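Local coordinates for CofB (Escherichia coli, PDB 5AX6), which serves as the trimeric minor pilin of the CFA/III type IVb pilus of enterotoxigenic bacteria and probably takes part in pilus assembly, at residues E140-L146 / L223-P229. Numbering follows the deposited sequence.
Sequences ERVDFIL and LRLSIDP
Strands 141-146 and 223-227 run antiparallel as central neighbours in the sheet of the pilin domain, their axes 4.5 Å apart at closest approach with 159° between directions. V142-I227, F144-L225 and L146-L223 are hydrogen-bonded pairs (CA-CA 5.1-5.2 Å), each closed by two N-H...O bonds of 2.7-3.0 Å between backbone N and O; D143-S226 and I145-R224 are the non-hydrogen-bonded pairs (CA-CA 4.4 Å). L146, with 69 Å² covered, takes chi1 -83° and chi2 46°, which brings its CD2 to 3.6 Å from CD1 of L225, diagonally across the ladder. L225 (m, t) and I227 share this apolar face with V142 and F144, whose CE2 lies 3.9 Å from I227 CG1; I18 of helix 4-25 packs against F144, L225 and I227, as in the pilin fold. On the other face, R224 (65 Å²; t, t, p) brings CD to 3.7 Å from D143 OD2. The D143 carboxylate receives R141 NE at OD1 (2.9 Å) and R141 NH2 at OD2 (2.8 Å), and S226 OG donates to OD1 at 2.6 Å. R224 NH1 stands 3.7 Å from D143 OD2, a long salt bridge without a directed N-H; a water bridges these atoms, while Y181 makes a cation-pi contact with R224. D143 can balance only one of two guanidinium charges, R141 NH2 lying 4.2 Å from R224 NH1; backbone carbonyls of N60 and L63 accept further N-H groups, giving a polar network opposite the apolar, helix-packed face.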
ATOM      1  N   GLU A 140      27.724   1.754  25.547  1.00 18.00           N
ATOM      2  CA  GLU A 140      27.831   0.604  24.656  1.00 21.97           C
ATOM      3  C   GLU A 140      27.277  -0.662  25.266  1.00 20.45           C
ATOM      4  O   GLU A 140      27.115  -1.682  24.585  1.00 16.72           O
ATOM      5  CB  GLU A 140      29.291   0.381  24.233  1.00 26.27           C
ATOM      6  CG  GLU A 140      30.220  -0.084  25.332  1.00 27.40           C
ATOM      7  CD  GLU A 140      31.645  -0.285  24.817  1.00 41.10           C
ATOM      8  OE1 GLU A 140      32.183   0.644  24.177  1.00 41.53           O
ATOM      9  OE2 GLU A 140      32.212  -1.377  25.035  1.00 41.61           O
ATOM     10  N   ARG A 141      26.984  -0.614  26.557  1.00 17.50           N
ATOM     11  CA  ARG A 141      26.383  -1.767  27.211  1.00 20.68           C
ATOM     12  C   ARG A 141      25.622  -1.307  28.441  1.00 20.80           C
ATOM     13  O   ARG A 141      26.068  -0.383  29.120  1.00 19.34           O
ATOM     14  CB  ARG A 141      27.455  -2.797  27.610  1.00 18.74           C
ATOM     15  CG  ARG A 141      26.880  -4.183  27.895  1.00 20.94           C
ATOM     16  CD  ARG A 141      27.971  -5.182  28.244  1.00 22.67           C
ATOM     17  NE  ARG A 141      28.489  -5.004  29.601  1.00 19.34           N
ATOM     18  CZ  ARG A 141      29.762  -4.748  29.892  1.00 25.77           C
ATOM     19  NH1 ARG A 141      30.661  -4.607  28.925  1.00 20.71           N
ATOM     20  NH2 ARG A 141      30.135  -4.622  31.157  1.00 20.19           N
ATOM     21  N   VAL A 142      24.488  -1.946  28.722  1.00 18.26           N
ATOM     22  CA  VAL A 142      23.760  -1.667  29.958  1.00 16.67           C
ATOM     23  C   VAL A 142      23.694  -2.933  30.790  1.00 19.19           C
ATOM     24  O   VAL A 142      23.146  -3.942  30.354  1.00 17.45           O
ATOM     25  CB  VAL A 142      22.320  -1.144  29.694  1.00 23.32           C
ATOM     26  CG1 VAL A 142      21.646  -0.762  31.015  1.00 19.66           C
ATOM     27  CG2 VAL A 142      22.342   0.050  28.746  1.00 18.83           C
ATOM     28  N   ASP A 143      24.266  -2.876  31.989  1.00 18.91           N
ATOM     29  CA  ASP A 143      24.256  -4.018  32.896  1.00 16.09           C
ATOM     30  C   ASP A 143      23.227  -3.820  34.000  1.00 18.82           C
ATOM     31  O   ASP A 143      23.166  -2.753  34.595  1.00 19.44           O
ATOM     32  CB  ASP A 143      25.638  -4.220  33.536  1.00 16.20           C
ATOM     33  CG  ASP A 143      26.690  -4.705  32.547  1.00 22.25           C
ATOM     34  OD1 ASP A 143      26.322  -5.252  31.480  1.00 21.00           O
ATOM     35  OD2 ASP A 143      27.894  -4.553  32.862  1.00 21.84           O
ATOM     36  N   PHE A 144      22.456  -4.866  34.281  1.00 16.42           N
ATOM     37  CA  PHE A 144      21.483  -4.868  35.365  1.00 16.98           C
ATOM     38  C   PHE A 144      21.887  -5.921  36.389  1.00 17.52           C
ATOM     39  O   PHE A 144      21.994  -7.099  36.050  1.00 21.64           O
ATOM     40  CB  PHE A 144      20.073  -5.168  34.836  1.00 15.88           C
ATOM     41  CG  PHE A 144      19.556  -4.143  33.872  1.00 21.16           C
ATOM     42  CD1 PHE A 144      18.768  -3.084  34.317  1.00 20.89           C
ATOM     43  CD2 PHE A 144      19.855  -4.237  32.521  1.00 21.77           C
ATOM     44  CE1 PHE A 144      18.293  -2.123  33.426  1.00 19.18           C
ATOM     45  CE2 PHE A 144      19.378  -3.300  31.624  1.00 19.17           C
ATOM     46  CZ  PHE A 144      18.593  -2.236  32.075  1.00 16.91           C
ATOM     47  N   ILE A 145      22.132  -5.497  37.621  1.00 18.74           N
ATOM     48  CA  ILE A 145      22.476  -6.430  38.689  1.00 19.77           C
ATOM     49  C   ILE A 145      21.195  -6.757  39.428  1.00 22.73           C
ATOM     50  O   ILE A 145      20.540  -5.866  39.972  1.00 21.36           O
ATOM     51  CB  ILE A 145      23.534  -5.856  39.664  1.00 20.81           C
ATOM     52  CG1 ILE A 145      24.910  -5.794  38.986  1.00 25.19           C
ATOM     53  CG2 ILE A 145      23.634  -6.703  40.927  1.00 25.12           C
ATOM     54  CD1 ILE A 145      25.012  -4.731  37.913  1.00 33.16           C
ATOM     55  N   LEU A 146      20.820  -8.029  39.390  1.00 20.37           N
ATOM     56  CA  LEU A 146      19.600  -8.498  40.039  1.00 22.66           C
ATOM     57  C   LEU A 146      19.954  -9.212  41.327  1.00 25.60           C
ATOM     58  O   LEU A 146      20.743 -10.152  41.312  1.00 28.64           O
ATOM     59  CB  LEU A 146      18.823  -9.441  39.120  1.00 28.18           C
ATOM     60  CG  LEU A 146      17.912  -8.804  38.069  1.00 29.64           C
ATOM     61  CD1 LEU A 146      18.635  -7.685  37.363  1.00 31.79           C
ATOM     62  CD2 LEU A 146      17.439  -9.867  37.078  1.00 36.30           C
ATOM     63  N   LEU A 223      22.520 -11.990  39.779  1.00 24.15           N
ATOM     64  CA  LEU A 223      22.837 -12.165  38.371  1.00 24.29           C
ATOM     65  C   LEU A 223      23.037 -10.807  37.739  1.00 24.85           C
ATOM     66  O   LEU A 223      22.271  -9.876  37.999  1.00 25.78           O
ATOM     67  CB  LEU A 223      21.723 -12.907  37.627  1.00 26.09           C
ATOM     68  CG  LEU A 223      21.435 -14.360  38.004  1.00 27.07           C
ATOM     69  CD1 LEU A 223      20.134 -14.793  37.332  1.00 32.65           C
ATOM     70  CD2 LEU A 223      22.590 -15.258  37.589  1.00 32.09           C
ATOM     71  N   ARG A 224      24.061 -10.690  36.907  1.00 21.27           N
ATOM     72  CA  ARG A 224      24.215  -9.490  36.105  1.00 20.08           C
ATOM     73  C   ARG A 224      23.745  -9.789  34.688  1.00 23.29           C
ATOM     74  O   ARG A 224      24.293 -10.667  34.017  1.00 18.83           O
ATOM     75  CB  ARG A 224      25.671  -9.015  36.106  1.00 19.41           C
ATOM     76  CG  ARG A 224      25.866  -7.692  35.378  1.00 22.21           C
ATOM     77  CD  ARG A 224      27.327  -7.319  35.275  1.00 23.53           C
ATOM     78  NE  ARG A 224      28.078  -8.235  34.420  1.00 22.33           N
ATOM     79  CZ  ARG A 224      29.367  -8.077  34.130  1.00 21.78           C
ATOM     80  NH1 ARG A 224      30.028  -7.044  34.635  1.00 16.67           N
ATOM     81  NH2 ARG A 224      29.991  -8.951  33.354  1.00 21.85           N
ATOM     82  N   LEU A 225      22.707  -9.083  34.244  1.00 20.12           N
ATOM     83  CA  LEU A 225      22.210  -9.243  32.888  1.00 20.64           C
ATOM     84  C   LEU A 225      22.729  -8.098  32.037  1.00 23.25           C
ATOM     85  O   LEU A 225      22.505  -6.933  32.379  1.00 19.76           O
ATOM     86  CB  LEU A 225      20.676  -9.258  32.851  1.00 21.80           C
ATOM     87  CG  LEU A 225      19.924 -10.215  33.772  1.00 26.89           C
ATOM     88  CD1 LEU A 225      18.417  -9.986  33.636  1.00 26.13           C
ATOM     89  CD2 LEU A 225      20.272 -11.647  33.414  1.00 29.80           C
ATOM     90  N   SER A 226      23.418  -8.421  30.942  1.00 21.95           N
ATOM     91  CA  SER A 226      23.992  -7.398  30.064  1.00 17.90           C
ATOM     92  C   SER A 226      23.177  -7.257  28.790  1.00 17.86           C
ATOM     93  O   SER A 226      22.898  -8.253  28.127  1.00 20.11           O
ATOM     94  CB  SER A 226      25.440  -7.737  29.690  1.00 21.69           C
ATOM     95  OG  SER A 226      26.262  -7.806  30.841  1.00 23.40           O
ATOM     96  N   ILE A 227      22.816  -6.024  28.454  1.00 18.39           N
ATOM     97  CA  ILE A 227      22.085  -5.743  27.215  1.00 19.78           C
ATOM     98  C   ILE A 227      22.888  -4.815  26.319  1.00 20.88           C
ATOM     99  O   ILE A 227      23.424  -3.805  26.783  1.00 18.49           O
ATOM    100  CB  ILE A 227      20.723  -5.078  27.474  1.00 19.71           C
ATOM    101  CG1 ILE A 227      19.973  -5.774  28.614  1.00 25.66           C
ATOM    102  CG2 ILE A 227      19.919  -5.002  26.167  1.00 21.49           C
ATOM    103  CD1 ILE A 227      19.339  -7.097  28.236  1.00 26.66           C
ATOM    104  N   ASP A 228      22.972  -5.153  25.037  1.00 18.95           N
ATOM    105  CA  ASP A 228      23.576  -4.268  24.041  1.00 17.98           C
ATOM    106  C   ASP A 228      22.492  -3.332  23.518  1.00 19.59           C
ATOM    107  O   ASP A 228      21.616  -3.777  22.788  1.00 19.81           O
ATOM    108  CB  ASP A 228      24.177  -5.101  22.890  1.00 17.79           C
ATOM    109  CG  ASP A 228      24.830  -4.255  21.807  1.00 27.68           C
ATOM    110  OD1 ASP A 228      24.736  -3.004  21.847  1.00 23.37           O
ATOM    111  OD2 ASP A 228      25.434  -4.859  20.890  1.00 25.35           O
ATOM    112  N   PRO A 229      22.535  -2.036  23.887  1.00 17.96           N
ATOM    113  CA  PRO A 229      21.425  -1.168  23.463  1.00 17.59           C
ATOM    114  C   PRO A 229      21.378  -0.952  21.961  1.00 18.89           C
ATOM    115  O   PRO A 229      20.361  -0.471  21.459  1.00 20.00           O
ATOM    116  CB  PRO A 229      21.723   0.157  24.181  1.00 21.65           C
ATOM    117  CG  PRO A 229      23.218   0.150  24.338  1.00 22.83           C
ATOM    118  CD  PRO A 229      23.565  -1.285  24.627  1.00 18.16           C
TER
HETATM  119  O   HOH W   1      26.955  -1.736  21.770  1.00 27.38           O
HETATM  120  O   HOH W   2      28.940  -4.209  35.330  1.00 21.58           O